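Local atomic coordinates of uncharacterized protein, DUF633, LMOf2365_1472 (Listeria monocytogenes str. 4b F2365, PDB entry 3GNL), a protein that is of unknown function but is probably a tRNA (adenine(22)-N(1))-methyltransferase with a Rossmann-like fold. Residues E146-E151 with S186-S191; A39-T44 with S68-Q73; L103-L108 with A129-E134; T199-I204 with H226-V231; I91-I96 with V118-L123. All coordinates share one frame; numbering follows the deposited sequence. Where two conformers were deposited one is given.

Contact 1: E146-E151 with S186-S191; sequences EAILRE and SAIFKS
Ser186 OG and the carbonyl oxygen of Ile148 share one water across the contact: the water donates to Ile148 O at 2.7 Å and lies 2.9 Å from Ser186 OG. The same hydroxyl oxygen takes the N-H of Phe189, with Phe189 N 3.1 Å from Ser186 OG in a nearly straight bond, which makes Ser186 the N-cap of the helix that follows. Its OG sits between the backbone N and the carbonyl carbon (chi1 77°), the rotation that brings it in front of the first helical turn. Around this bridge the packing is mainly aliphatic. Ile148 lays CG2 against Ser186 OG and against Phe189 CB, while its other branch, through CG1, meets Ile188 CG2 at 4.1 Å as the two isoleucines slide past each other in opposite directions. Ile188 also brings CD1 up to the backbone of Leu149. Further along the strand, Arg150 leaves the backbone toward the helix, CG anti to its own N (chi1 -176°), and its chain bends at chi3; Ile188 CG2 lies over one face of the guanidinium, toward its rim, and Ser191 OG stands at the edge, 3.3 Å from Arg150 NH1. Strand 141-151 is the outermost strand at this end of the mixed sheet, hydrogen-bonded to 154-163; the segments 146-151 and 187-191 cross at 76°, with Leu181 of helix 179-184 touching both Ile148 and Phe189.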
# COMPACT_ATOMS: atom_id res chain seq x y z
N GLU A 146 9.13 4.74 2.05
CA GLU A 146 8.67 3.51 1.35
C GLU A 146 9.59 2.38 1.65
O GLU A 146 10.77 2.56 2.02
CB GLU A 146 8.65 3.72 -0.18
CG GLU A 146 7.79 4.89 -0.66
CD GLU A 146 7.81 5.06 -2.20
OE1 GLU A 146 8.92 5.39 -2.72
OE2 GLU A 146 6.74 4.85 -2.81
N ALA A 147 9.05 1.18 1.48
CA ALA A 147 9.82 -0.03 1.63
C ALA A 147 9.40 -1.01 0.56
O ALA A 147 8.27 -0.99 0.09
CB ALA A 147 9.66 -0.65 3.01
N ILE A 148 10.33 -1.90 0.23
CA ILE A 148 10.05 -3.01 -0.69
C ILE A 148 10.65 -4.24 -0.05
O ILE A 148 11.78 -4.18 0.45
CB ILE A 148 10.52 -2.74 -2.18
CG1 ILE A 148 9.91 -3.75 -3.14
CG2 ILE A 148 12.01 -2.53 -2.31
CD1 ILE A 148 10.05 -3.39 -4.62
N LEU A 149 9.89 -5.33 -0.01
CA LEU A 149 10.40 -6.53 0.62
C LEU A 149 9.91 -7.74 -0.13
O LEU A 149 8.96 -7.65 -0.95
CB LEU A 149 10.02 -6.58 2.11
CG LEU A 149 8.54 -6.56 2.49
CD1 LEU A 149 7.91 -7.96 2.70
CD2 LEU A 149 8.36 -5.73 3.75
N ARG A 150 10.54 -8.87 0.11
CA ARG A 150 10.09 -10.13 -0.48
C ARG A 150 9.74 -11.09 0.66
O ARG A 150 10.51 -11.26 1.59
CB ARG A 150 11.17 -10.68 -1.43
CG ARG A 150 10.74 -11.96 -2.20
CD ARG A 150 11.61 -12.36 -3.41
NE ARG A 150 12.94 -11.77 -3.44
CZ ARG A 150 13.36 -10.93 -4.40
NH1 ARG A 150 14.58 -10.43 -4.36
NH2 ARG A 150 12.56 -10.62 -5.40
N GLU A 151 8.55 -11.66 0.62
CA GLU A 151 8.16 -12.67 1.61
C GLU A 151 7.39 -13.76 0.87
O GLU A 151 6.49 -13.47 0.08
CB GLU A 151 7.30 -12.05 2.73
CG GLU A 151 6.89 -13.04 3.83
CD GLU A 151 6.33 -12.38 5.07
OE1 GLU A 151 5.56 -11.37 4.97
OE2 GLU A 151 6.61 -12.92 6.16
N SER A 186 17.41 -0.69 -3.67
CA SER A 186 17.79 -1.92 -2.99
C SER A 186 17.92 -3.11 -3.95
O SER A 186 17.48 -3.03 -5.11
CB SER A 186 16.77 -2.25 -1.93
OG SER A 186 15.62 -2.80 -2.54
N ALA A 187 18.52 -4.20 -3.50
CA ALA A 187 18.72 -5.35 -4.37
C ALA A 187 17.36 -5.92 -4.78
O ALA A 187 17.24 -6.41 -5.89
CB ALA A 187 19.53 -6.41 -3.62
N ILE A 188 16.37 -5.88 -3.88
CA ILE A 188 15.03 -6.37 -4.22
C ILE A 188 14.37 -5.47 -5.27
O ILE A 188 13.75 -5.96 -6.23
CB ILE A 188 14.16 -6.52 -2.95
CG1 ILE A 188 14.70 -7.70 -2.07
CG2 ILE A 188 12.68 -6.73 -3.29
CD1 ILE A 188 14.21 -7.64 -0.61
N PHE A 189 14.50 -4.17 -5.10
CA PHE A 189 14.01 -3.23 -6.10
C PHE A 189 14.61 -3.53 -7.47
O PHE A 189 13.87 -3.63 -8.46
CB PHE A 189 14.34 -1.80 -5.66
CG PHE A 189 13.94 -0.75 -6.67
CD1 PHE A 189 12.69 -0.15 -6.60
CD2 PHE A 189 14.85 -0.32 -7.66
CE1 PHE A 189 12.32 0.85 -7.52
CE2 PHE A 189 14.48 0.65 -8.58
CZ PHE A 189 13.22 1.25 -8.53
N LYS A 190 15.93 -3.63 -7.56
CA LYS A 190 16.59 -3.82 -8.85
C LYS A 190 16.19 -5.17 -9.45
O LYS A 190 15.96 -5.23 -10.66
CB LYS A 190 18.11 -3.76 -8.66
CG LYS A 190 18.58 -2.40 -8.26
CD LYS A 190 20.13 -2.33 -8.35
CE LYS A 190 20.67 -1.00 -7.84
NZ LYS A 190 20.51 0.10 -8.82
N SER A 191 16.11 -6.22 -8.62
CA SER A 191 15.78 -7.54 -9.17
C SER A 191 14.33 -7.59 -9.66
O SER A 191 14.04 -8.17 -10.73
CB SER A 191 16.14 -8.64 -8.19
OG SER A 191 15.29 -8.65 -7.09
O HOH W 1 14.32 -3.59 -0.05

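Contact 2: A39-T44 with S68-Q73; sequences AVKNQT and SGLTEQ
The C-terminal end of helix 34-41 meets the turn that leads from helix 55-67 into the edge strand 74-78, and Val40 and Lys41 carry the contact from the helical side. Val40 CG1, anti to its own backbone N (chi1 167°), rests against the amide of Gln73, 3.3 Å from Gln73 OE1, and also packs on Leu70 CD2 at 3.9 Å. A water ties Val40 and Gln73 together, donating to Val40 O at 2.8 Å and accepting from Gln73 NE2 at 3.2 Å; that amide nitrogen also bonds to Ser46 O. The fold here is consistent with a Rossmann-like sheet, of which 74-78 is an outermost strand, and each helix is followed by a positive-phi residue: Gly69 in a Schellman motif after 55-67, Gln43 after 34-41. In the latter turn Asn42 OD1 accepts Thr44 N, an Asx turn. Lys41 bends at several torsions along its chain, its CG lying on Leu70 CD1 at 3.8 Å before the ammonium turns to Ser68. There Lys41 NZ gives a weak hydrogen bond to Ser68 O at 3.1 Å, while Ser68 OG bonds chiefly to Gln64 O, with Glu5 OE2 as a further partner.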
# COMPACT_ATOMS: atom_id res chain seq x y z
N ALA A 39 0.56 -3.40 17.89
CA ALA A 39 0.91 -2.01 18.05
C ALA A 39 0.40 -1.47 19.38
O ALA A 39 1.04 -0.60 20.02
CB ALA A 39 0.44 -1.20 16.92
N VAL A 40 -0.75 -1.95 19.83
CA VAL A 40 -1.24 -1.52 21.15
C VAL A 40 -0.34 -2.13 22.24
O VAL A 40 0.08 -1.43 23.18
CB VAL A 40 -2.72 -1.90 21.33
CG1 VAL A 40 -3.18 -1.76 22.82
CG2 VAL A 40 -3.57 -1.01 20.44
N LYS A 41 -0.01 -3.40 22.09
CA LYS A 41 0.74 -4.14 23.09
C LYS A 41 2.11 -3.53 23.30
O LYS A 41 2.57 -3.36 24.44
CB LYS A 41 0.90 -5.60 22.68
CG LYS A 41 -0.20 -6.49 23.21
CD LYS A 41 0.13 -7.02 24.60
CE LYS A 41 -0.19 -8.52 24.73
NZ LYS A 41 -1.60 -8.88 24.35
N ASN A 42 2.75 -3.19 22.19
CA ASN A 42 4.10 -2.70 22.30
C ASN A 42 4.16 -1.19 22.52
O ASN A 42 5.26 -0.64 22.61
CB ASN A 42 4.97 -3.22 21.14
CG ASN A 42 4.69 -2.52 19.82
OD1 ASN A 42 3.98 -1.50 19.72
ND2 ASN A 42 5.32 -3.05 18.76
N GLN A 43 2.98 -0.57 22.67
CA GLN A 43 2.72 0.83 23.01
C GLN A 43 2.91 1.85 21.92
O GLN A 43 2.74 3.04 22.12
CB GLN A 43 3.43 1.27 24.29
CG GLN A 43 3.08 0.40 25.45
CD GLN A 43 3.82 0.85 26.67
OE1 GLN A 43 3.51 1.90 27.24
NE2 GLN A 43 4.83 0.08 27.06
N THR A 44 3.22 1.37 20.73
CA THR A 44 3.37 2.28 19.64
C THR A 44 2.01 2.83 19.22
O THR A 44 1.97 3.86 18.60
CB THR A 44 4.11 1.66 18.42
OG1 THR A 44 3.36 0.53 17.97
CG2 THR A 44 5.56 1.23 18.75
N SER A 68 -6.35 -11.31 23.22
CA SER A 68 -5.20 -10.47 23.57
C SER A 68 -5.48 -9.65 24.82
O SER A 68 -4.57 -8.99 25.34
CB SER A 68 -4.85 -9.55 22.40
OG SER A 68 -4.30 -10.33 21.36
N GLY A 69 -6.72 -9.65 25.30
CA GLY A 69 -7.10 -8.81 26.43
C GLY A 69 -7.09 -7.33 26.10
O GLY A 69 -6.87 -6.48 26.97
N LEU A 70 -7.35 -7.03 24.83
CA LEU A 70 -7.26 -5.66 24.35
C LEU A 70 -8.60 -5.03 23.99
O LEU A 70 -8.64 -4.00 23.30
CB LEU A 70 -6.28 -5.60 23.17
CG LEU A 70 -4.83 -5.90 23.59
CD1 LEU A 70 -3.88 -5.92 22.39
CD2 LEU A 70 -4.40 -4.91 24.71
N THR A 71 -9.70 -5.60 24.48
CA THR A 71 -10.99 -5.03 24.13
C THR A 71 -11.18 -3.56 24.56
O THR A 71 -11.98 -2.86 23.93
CB THR A 71 -12.16 -5.88 24.67
OG1 THR A 71 -12.09 -5.89 26.10
CG2 THR A 71 -12.08 -7.30 24.13
N GLU A 72 -10.45 -3.10 25.59
CA GLU A 72 -10.57 -1.71 26.05
C GLU A 72 -9.84 -0.72 25.15
O GLU A 72 -10.16 0.47 25.14
CB GLU A 72 -10.14 -1.55 27.52
CG GLU A 72 -11.16 -2.09 28.54
CD GLU A 72 -10.83 -1.73 29.98
OE1 GLU A 72 -10.57 -2.65 30.79
OE2 GLU A 72 -10.81 -0.53 30.31
N GLN A 73 -8.86 -1.22 24.37
CA GLN A 73 -8.05 -0.33 23.51
C GLN A 73 -8.32 -0.47 22.01
O GLN A 73 -7.84 0.35 21.23
CB GLN A 73 -6.56 -0.53 23.80
CG GLN A 73 -6.11 0.25 25.07
CD GLN A 73 -4.63 0.10 25.36
OE1 GLN A 73 -4.20 -0.94 25.86
NE2 GLN A 73 -3.84 1.16 25.09
O HOH W 2 -0.86 1.03 24.06

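Contact 3: L103-L108 with A129-E134; sequences LIRTIL and AWQLRE
Leu132 pushes CD2 into the angle between Ile104 and Arg105, 3.6 Å from Ile104 CG2 and equally near the backbone N of Arg105, with Leu108 CD1 touching the same methyl; its side chain crosses those of Ile104 and Leu108 at about a right angle. Above this apolar layer the extended Arg105 chain reaches across to the other helix, and its NH1 serves two acceptors. Arg105 NH1 bonds to Gln131 OE1 at 3.0 Å, this partner lying 18° out of the guanidinium plane. The second bond, from Arg105 NH1 to Glu134 OE1 at 3.1 Å, is straighter (169°), runs in that plane and forms a salt bridge that meets the carboxylate on its anti side. Glu109 pairs with Arg105 NE, so the cation probably has its charge shared between two carboxylates. Helices 101-110 and 129-139 run side by side, their segments 103-108 and 129-134 being 28° from parallel, with Ile104, Leu108 and Leu132 turned down onto strands 93-99 and 120-125 of the sheet.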
# COMPACT_ATOMS: atom_id res chain seq x y z
N LEU A 103 -8.47 -0.68 -5.38
CA LEU A 103 -9.44 -0.81 -4.28
C LEU A 103 -9.10 0.17 -3.16
O LEU A 103 -10.00 0.81 -2.60
CB LEU A 103 -9.49 -2.23 -3.69
CG LEU A 103 -10.52 -2.44 -2.55
CD1 LEU A 103 -11.94 -1.81 -2.81
CD2 LEU A 103 -10.66 -3.91 -2.18
N ILE A 104 -7.81 0.24 -2.84
CA ILE A 104 -7.34 1.18 -1.82
C ILE A 104 -7.61 2.61 -2.23
O ILE A 104 -8.07 3.41 -1.43
CB ILE A 104 -5.81 1.01 -1.47
CG1 ILE A 104 -5.54 -0.37 -0.86
CG2 ILE A 104 -5.36 2.12 -0.49
CD1 ILE A 104 -4.08 -0.68 -0.53
N ARG A 105 -7.34 2.92 -3.49
CA ARG A 105 -7.59 4.25 -4.01
C ARG A 105 -9.07 4.57 -3.83
O ARG A 105 -9.41 5.68 -3.37
CB ARG A 105 -7.19 4.36 -5.50
CG ARG A 105 -7.28 5.83 -5.98
CD ARG A 105 -6.58 6.01 -7.34
NE ARG A 105 -6.60 7.41 -7.74
CZ ARG A 105 -5.92 7.93 -8.77
NH1 ARG A 105 -5.18 7.16 -9.57
NH2 ARG A 105 -6.01 9.24 -9.01
N THR A 106 -9.94 3.63 -4.23
CA THR A 106 -11.42 3.79 -4.14
C THR A 106 -11.82 4.05 -2.69
O THR A 106 -12.60 4.97 -2.42
CB THR A 106 -12.14 2.57 -4.74
OG1 THR A 106 -11.79 2.50 -6.13
CG2 THR A 106 -13.68 2.69 -4.62
N ILE A 107 -11.22 3.29 -1.77
CA ILE A 107 -11.49 3.46 -0.34
C ILE A 107 -11.13 4.87 0.11
O ILE A 107 -11.90 5.51 0.86
CB ILE A 107 -10.74 2.39 0.49
CG1 ILE A 107 -11.46 1.05 0.33
CG2 ILE A 107 -10.66 2.80 1.99
CD1 ILE A 107 -10.70 -0.10 0.89
N LEU A 108 -9.98 5.37 -0.31
CA LEU A 108 -9.53 6.73 0.01
C LEU A 108 -10.39 7.84 -0.59
O LEU A 108 -10.64 8.86 0.08
CB LEU A 108 -8.06 6.95 -0.39
CG LEU A 108 -7.05 6.11 0.39
CD1 LEU A 108 -5.67 6.21 -0.25
CD2 LEU A 108 -6.96 6.54 1.89
N ALA A 129 0.52 -0.33 -7.36
CA ALA A 129 0.98 0.66 -6.37
C ALA A 129 0.95 2.07 -7.00
O ALA A 129 0.61 3.05 -6.33
CB ALA A 129 2.39 0.32 -5.89
N TRP A 130 1.29 2.18 -8.28
CA TRP A 130 1.32 3.47 -8.95
C TRP A 130 -0.00 4.23 -8.80
O TRP A 130 0.02 5.47 -8.80
CB TRP A 130 1.70 3.31 -10.45
CG TRP A 130 0.62 2.62 -11.26
CD1 TRP A 130 0.53 1.28 -11.52
CD2 TRP A 130 -0.52 3.23 -11.91
NE1 TRP A 130 -0.57 1.02 -12.30
CE2 TRP A 130 -1.24 2.19 -12.55
CE3 TRP A 130 -0.98 4.56 -12.02
CZ2 TRP A 130 -2.41 2.43 -13.29
CZ3 TRP A 130 -2.14 4.79 -12.75
CH2 TRP A 130 -2.83 3.72 -13.38
N GLN A 131 -1.13 3.54 -8.68
CA GLN A 131 -2.45 4.17 -8.54
C GLN A 131 -2.46 5.03 -7.28
O GLN A 131 -3.06 6.11 -7.27
CB GLN A 131 -3.56 3.15 -8.40
CG GLN A 131 -3.88 2.36 -9.64
CD GLN A 131 -4.95 3.04 -10.44
OE1 GLN A 131 -5.32 4.19 -10.15
NE2 GLN A 131 -5.46 2.35 -11.46
N LEU A 132 -1.81 4.56 -6.24
CA LEU A 132 -1.79 5.31 -4.99
C LEU A 132 -0.79 6.46 -5.03
O LEU A 132 -0.96 7.50 -4.37
CB LEU A 132 -1.50 4.35 -3.84
CG LEU A 132 -2.60 3.32 -3.62
CD1 LEU A 132 -2.17 2.35 -2.57
CD2 LEU A 132 -3.95 3.98 -3.24
N ARG A 133 0.27 6.34 -5.83
CA ARG A 133 1.19 7.46 -6.00
C ARG A 133 0.54 8.55 -6.82
O ARG A 133 0.77 9.72 -6.53
CB ARG A 133 2.58 6.98 -6.54
CG ARG A 133 3.13 5.86 -5.67
CD ARG A 133 4.60 5.72 -5.87
NE ARG A 133 5.13 4.53 -5.22
CZ ARG A 133 5.20 3.32 -5.78
NH1 ARG A 133 4.83 3.12 -7.05
NH2 ARG A 133 5.67 2.30 -5.06
N GLU A 134 -0.32 8.17 -7.78
CA GLU A 134 -1.11 9.16 -8.52
C GLU A 134 -2.07 9.83 -7.59
O GLU A 134 -2.18 11.07 -7.64
CB GLU A 134 -1.85 8.54 -9.71
CG GLU A 134 -2.41 9.61 -10.61
CD GLU A 134 -2.78 9.08 -11.95
OE1 GLU A 134 -3.49 8.05 -12.02
OE2 GLU A 134 -2.32 9.71 -12.94

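Contact 4: T199-I204 with H226-V231; sequences TWQNII and HKIALV
Trp200 spreads its indole over Lys227, whose CB stands above the face of the six-membered ring, 3.8 Å from its centroid, in a CH-pi contact. The indole gets there with CG anti to the carbonyl carbon (chi1 -67°) and the ring turned about the CB-CG bond (chi2 -32°). With Lys227 CG anti to the carbonyl carbon and CD anti to CA, the aliphatic chain continues across the same indole at about a right angle, and Lys227 CD reaches its rim at Trp200 CZ2, 3.7 Å away. Val231 CG2 meets the ring differently, at the edge and near its plane, 3.6 Å from Trp200 CZ3. Ile228 packs beside the stem of the ring, CG1 on Trp200 CB. Its extended tip carries CD1 onward to Gln201 CG and, tip to tip, to Ile204 CD1, each 3.6 Å from Ile228 CD1. Helices 187-208 and 215-235 thus form an antiparallel pair, the segments 199-204 and 226-231 crossing at -149° with their axes 9.9 Å apart, and helix 172-177 adds Phe176 against Trp200 and Phe177 against Val231.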
# COMPACT_ATOMS: atom_id res chain seq x y z
N THR A 199 10.32 -9.77 -18.83
CA THR A 199 9.04 -10.25 -19.32
C THR A 199 8.43 -9.35 -20.40
O THR A 199 7.96 -9.83 -21.41
CB THR A 199 8.08 -10.55 -18.18
OG1 THR A 199 8.56 -11.74 -17.53
CG2 THR A 199 6.71 -10.92 -18.67
N TRP A 200 8.43 -8.04 -20.19
CA TRP A 200 7.89 -7.13 -21.20
C TRP A 200 8.62 -7.25 -22.56
O TRP A 200 7.94 -7.29 -23.58
CB TRP A 200 7.99 -5.69 -20.67
CG TRP A 200 7.09 -5.45 -19.47
CD1 TRP A 200 5.87 -6.02 -19.21
CD2 TRP A 200 7.34 -4.50 -18.42
NE1 TRP A 200 5.36 -5.51 -17.99
CE2 TRP A 200 6.26 -4.60 -17.51
CE3 TRP A 200 8.40 -3.62 -18.14
CZ2 TRP A 200 6.20 -3.81 -16.34
CZ3 TRP A 200 8.35 -2.85 -16.93
CH2 TRP A 200 7.26 -2.99 -16.07
N GLN A 201 9.96 -7.38 -22.55
CA GLN A 201 10.74 -7.54 -23.79
C GLN A 201 10.35 -8.85 -24.42
O GLN A 201 10.18 -8.91 -25.65
CB GLN A 201 12.24 -7.58 -23.52
CG GLN A 201 12.79 -6.31 -22.91
CD GLN A 201 14.22 -6.42 -22.38
OE1 GLN A 201 14.82 -7.51 -22.31
NE2 GLN A 201 14.78 -5.28 -22.00
N ASN A 202 10.17 -9.88 -23.60
CA ASN A 202 9.77 -11.17 -24.17
C ASN A 202 8.40 -11.10 -24.83
O ASN A 202 8.17 -11.71 -25.89
CB ASN A 202 9.82 -12.29 -23.13
CG ASN A 202 11.24 -12.59 -22.64
OD1 ASN A 202 12.22 -12.24 -23.27
ND2 ASN A 202 11.32 -13.27 -21.51
N ILE A 203 7.47 -10.35 -24.23
CA ILE A 203 6.13 -10.24 -24.77
C ILE A 203 6.22 -9.53 -26.11
O ILE A 203 5.53 -9.91 -27.04
CB ILE A 203 5.17 -9.48 -23.82
CG1 ILE A 203 4.96 -10.29 -22.54
CG2 ILE A 203 3.78 -9.22 -24.49
CD1 ILE A 203 4.28 -9.46 -21.46
N ILE A 204 6.99 -8.45 -26.18
CA ILE A 204 7.12 -7.77 -27.48
C ILE A 204 7.57 -8.72 -28.58
O ILE A 204 6.99 -8.70 -29.68
CB ILE A 204 8.09 -6.59 -27.41
CG1 ILE A 204 7.43 -5.48 -26.59
CG2 ILE A 204 8.38 -6.04 -28.82
CD1 ILE A 204 8.37 -4.39 -26.21
N HIS A 226 7.49 1.61 -23.62
CA HIS A 226 7.50 2.74 -22.67
C HIS A 226 7.88 2.25 -21.28
O HIS A 226 8.74 2.85 -20.59
CB HIS A 226 6.12 3.42 -22.61
CG HIS A 226 6.02 4.56 -21.64
ND1 HIS A 226 6.88 5.65 -21.65
CD2 HIS A 226 5.11 4.83 -20.67
CE1 HIS A 226 6.53 6.51 -20.71
NE2 HIS A 226 5.45 6.04 -20.10
N LYS A 227 7.27 1.14 -20.86
CA LYS A 227 7.59 0.59 -19.57
C LYS A 227 9.04 0.10 -19.47
O LYS A 227 9.72 0.35 -18.47
CB LYS A 227 6.64 -0.54 -19.18
CG LYS A 227 5.16 -0.15 -19.02
CD LYS A 227 4.44 -1.41 -18.52
CE LYS A 227 3.04 -1.50 -19.00
NZ LYS A 227 2.08 -1.25 -17.92
N ILE A 228 9.52 -0.57 -20.51
CA ILE A 228 10.92 -1.01 -20.51
C ILE A 228 11.88 0.21 -20.43
O ILE A 228 12.86 0.19 -19.71
CB ILE A 228 11.23 -1.88 -21.81
CG1 ILE A 228 10.46 -3.20 -21.80
CG2 ILE A 228 12.71 -2.09 -22.01
CD1 ILE A 228 10.31 -3.74 -23.23
N ALA A 229 11.57 1.26 -21.21
CA ALA A 229 12.39 2.48 -21.20
C ALA A 229 12.41 3.12 -19.80
O ALA A 229 13.47 3.54 -19.33
CB ALA A 229 11.90 3.45 -22.27
N LEU A 230 11.27 3.09 -19.12
CA LEU A 230 11.26 3.61 -17.74
C LEU A 230 12.18 2.82 -16.81
O LEU A 230 12.87 3.38 -15.96
CB LEU A 230 9.84 3.64 -17.17
CG LEU A 230 8.86 4.64 -17.78
CD1 LEU A 230 7.43 4.30 -17.37
CD2 LEU A 230 9.25 6.07 -17.34
N VAL A 231 12.15 1.49 -16.91
CA VAL A 231 13.01 0.70 -16.09
C VAL A 231 14.47 0.95 -16.43
O VAL A 231 15.31 1.09 -15.54
CB VAL A 231 12.69 -0.83 -16.22
CG1 VAL A 231 13.76 -1.68 -15.57
CG2 VAL A 231 11.29 -1.15 -15.61

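Contact 5: I91-I96 with V118-L123; sequences IDTIVI and VTKLIL
Asp92 O accepts the N-H of Thr119 at 2.8 Å and, more weakly, that of Lys120, so one carbonyl gathers the start of the second strand. Beyond it a regular parallel ladder follows: Ile94 N bonds to Lys120 O at 3.0 Å, Ile122 N to Ile94 O at 2.9 Å, and Ile96 N to Ile122 O at 3.0 Å, with CA-H...O contacts between the rungs. Two waters bridge the start of the pair, one from Asp92 OD1 to Thr119 OG1 and one from Thr93 OG1 to the same hydroxyl. Asp92 OD2 also takes Arg24 N. Thr93 OG1 bonds to Glu23 OE1, and Lys120 NZ forms a salt bridge with Glu23 OE2 and bonds to Tyr18 O. On this face Thr93 CG2 meets Ile122 CD1 at 3.8 Å. On the other, Leu121 CD2 touches Ile94 CB at 3.8 Å, Leu123 CD2 lies 3.9 Å from Ile96 CG1, and Val118 CG2 closes the row against Ile94 CD1. A right-handed beta-alpha-beta crossover through helix 101-110 joins the strands. The chemistry is divided, with charges and waters gathered where the strands begin and aliphatic branches further in, consistent with a central strand pair in a Rossmann-like sheet.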
# COMPACT_ATOMS: atom_id res chain seq x y z
N ILE A 91 -8.70 9.84 14.79
CA ILE A 91 -7.67 8.93 14.26
C ILE A 91 -6.48 9.71 13.67
O ILE A 91 -6.69 10.67 12.92
CB ILE A 91 -8.31 8.06 13.19
CG1 ILE A 91 -9.40 7.16 13.79
CG2 ILE A 91 -7.24 7.27 12.39
CD1 ILE A 91 -8.98 6.26 14.94
N ASP A 92 -5.26 9.31 14.04
CA ASP A 92 -4.03 9.95 13.59
C ASP A 92 -3.46 9.27 12.34
O ASP A 92 -2.94 9.95 11.43
CB ASP A 92 -2.94 9.92 14.67
CG ASP A 92 -3.39 10.61 15.96
OD1 ASP A 92 -3.69 11.82 15.85
OD2 ASP A 92 -3.46 9.94 17.01
N THR A 93 -3.58 7.94 12.32
CA THR A 93 -2.94 7.11 11.30
C THR A 93 -3.94 6.10 10.74
O THR A 93 -4.62 5.43 11.50
CB THR A 93 -1.76 6.41 11.91
OG1 THR A 93 -0.85 7.41 12.36
CG2 THR A 93 -1.05 5.55 10.85
N ILE A 94 -4.00 5.94 9.40
CA ILE A 94 -4.82 4.88 8.81
C ILE A 94 -3.90 3.92 8.07
O ILE A 94 -3.01 4.39 7.33
CB ILE A 94 -5.86 5.42 7.82
CG1 ILE A 94 -6.82 6.44 8.47
CG2 ILE A 94 -6.65 4.25 7.18
CD1 ILE A 94 -7.79 7.04 7.49
N VAL A 95 -4.09 2.62 8.34
CA VAL A 95 -3.38 1.53 7.66
C VAL A 95 -4.33 0.86 6.71
O VAL A 95 -5.44 0.53 7.09
CB VAL A 95 -2.88 0.47 8.66
CG1 VAL A 95 -2.16 -0.70 8.00
CG2 VAL A 95 -1.98 1.10 9.73
N ILE A 96 -3.93 0.69 5.44
CA ILE A 96 -4.74 -0.11 4.48
C ILE A 96 -3.73 -1.02 3.77
O ILE A 96 -2.91 -0.53 2.96
CB ILE A 96 -5.53 0.76 3.44
CG1 ILE A 96 -6.19 1.97 4.14
CG2 ILE A 96 -6.58 -0.11 2.71
CD1 ILE A 96 -6.88 2.92 3.19
N VAL A 118 -6.55 13.27 9.96
CA VAL A 118 -5.55 12.18 9.82
C VAL A 118 -4.21 12.74 9.32
O VAL A 118 -4.19 13.54 8.37
CB VAL A 118 -6.07 11.08 8.87
CG1 VAL A 118 -5.01 10.01 8.66
CG2 VAL A 118 -7.34 10.45 9.43
N THR A 119 -3.11 12.32 9.94
CA THR A 119 -1.78 12.86 9.60
C THR A 119 -0.79 11.83 8.99
O THR A 119 0.37 12.14 8.65
CB THR A 119 -1.11 13.54 10.81
OG1 THR A 119 -1.12 12.65 11.94
CG2 THR A 119 -1.85 14.84 11.20
N LYS A 120 -1.24 10.57 8.89
CA LYS A 120 -0.35 9.53 8.36
C LYS A 120 -1.19 8.45 7.72
O LYS A 120 -2.19 8.00 8.29
CB LYS A 120 0.57 8.99 9.43
CG LYS A 120 1.60 7.92 8.96
CD LYS A 120 2.83 7.74 9.85
CE LYS A 120 2.43 7.41 11.30
NZ LYS A 120 3.70 7.30 12.02
N LEU A 121 -0.81 8.03 6.51
CA LEU A 121 -1.39 6.83 5.88
C LEU A 121 -0.25 5.87 5.68
O LEU A 121 0.84 6.26 5.24
CB LEU A 121 -2.04 7.11 4.51
CG LEU A 121 -3.11 8.19 4.41
CD1 LEU A 121 -3.50 8.53 2.94
CD2 LEU A 121 -4.33 7.75 5.20
N ILE A 122 -0.49 4.61 6.00
CA ILE A 122 0.48 3.55 5.71
C ILE A 122 -0.23 2.54 4.79
O ILE A 122 -1.24 1.88 5.20
CB ILE A 122 0.92 2.81 6.96
CG1 ILE A 122 1.56 3.81 7.95
CG2 ILE A 122 1.93 1.75 6.57
CD1 ILE A 122 1.63 3.27 9.41
N LEU A 123 0.19 2.49 3.52
CA LEU A 123 -0.60 1.73 2.53
C LEU A 123 0.28 0.62 1.98
O LEU A 123 1.48 0.83 1.72
CB LEU A 123 -1.06 2.65 1.38
CG LEU A 123 -1.75 3.93 1.81
CD1 LEU A 123 -2.12 4.70 0.52
CD2 LEU A 123 -2.98 3.63 2.69
O HOH W 3 -2.95 13.23 13.74
O HOH W 4 -0.03 10.05 12.73

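How the contacts relate
Contacts 3 and 5 share a beta-alpha-beta unit through helix 101-110, which links the two strands of contact 5, and they touch directly: Leu108 CD2 lies 3.8 Å from Ile96 CD1, and Leu132 CD1 3.9 Å from Leu123 CD1, which puts the helix pair of contact 3 on the strand pair of contact 5. Contact 3 reaches contact 1 through the salt bridge of Arg133 NE with Glu146 OE2 at 2.9 Å. Contacts 1 and 4 share helix 187-208, their centres about 19 Å apart, so the helical arm extends from the edge of the sheet. Contact 2 lies toward the other edge, about 17 Å from contact 5 and about 46 Å from contact 4, centre to centre.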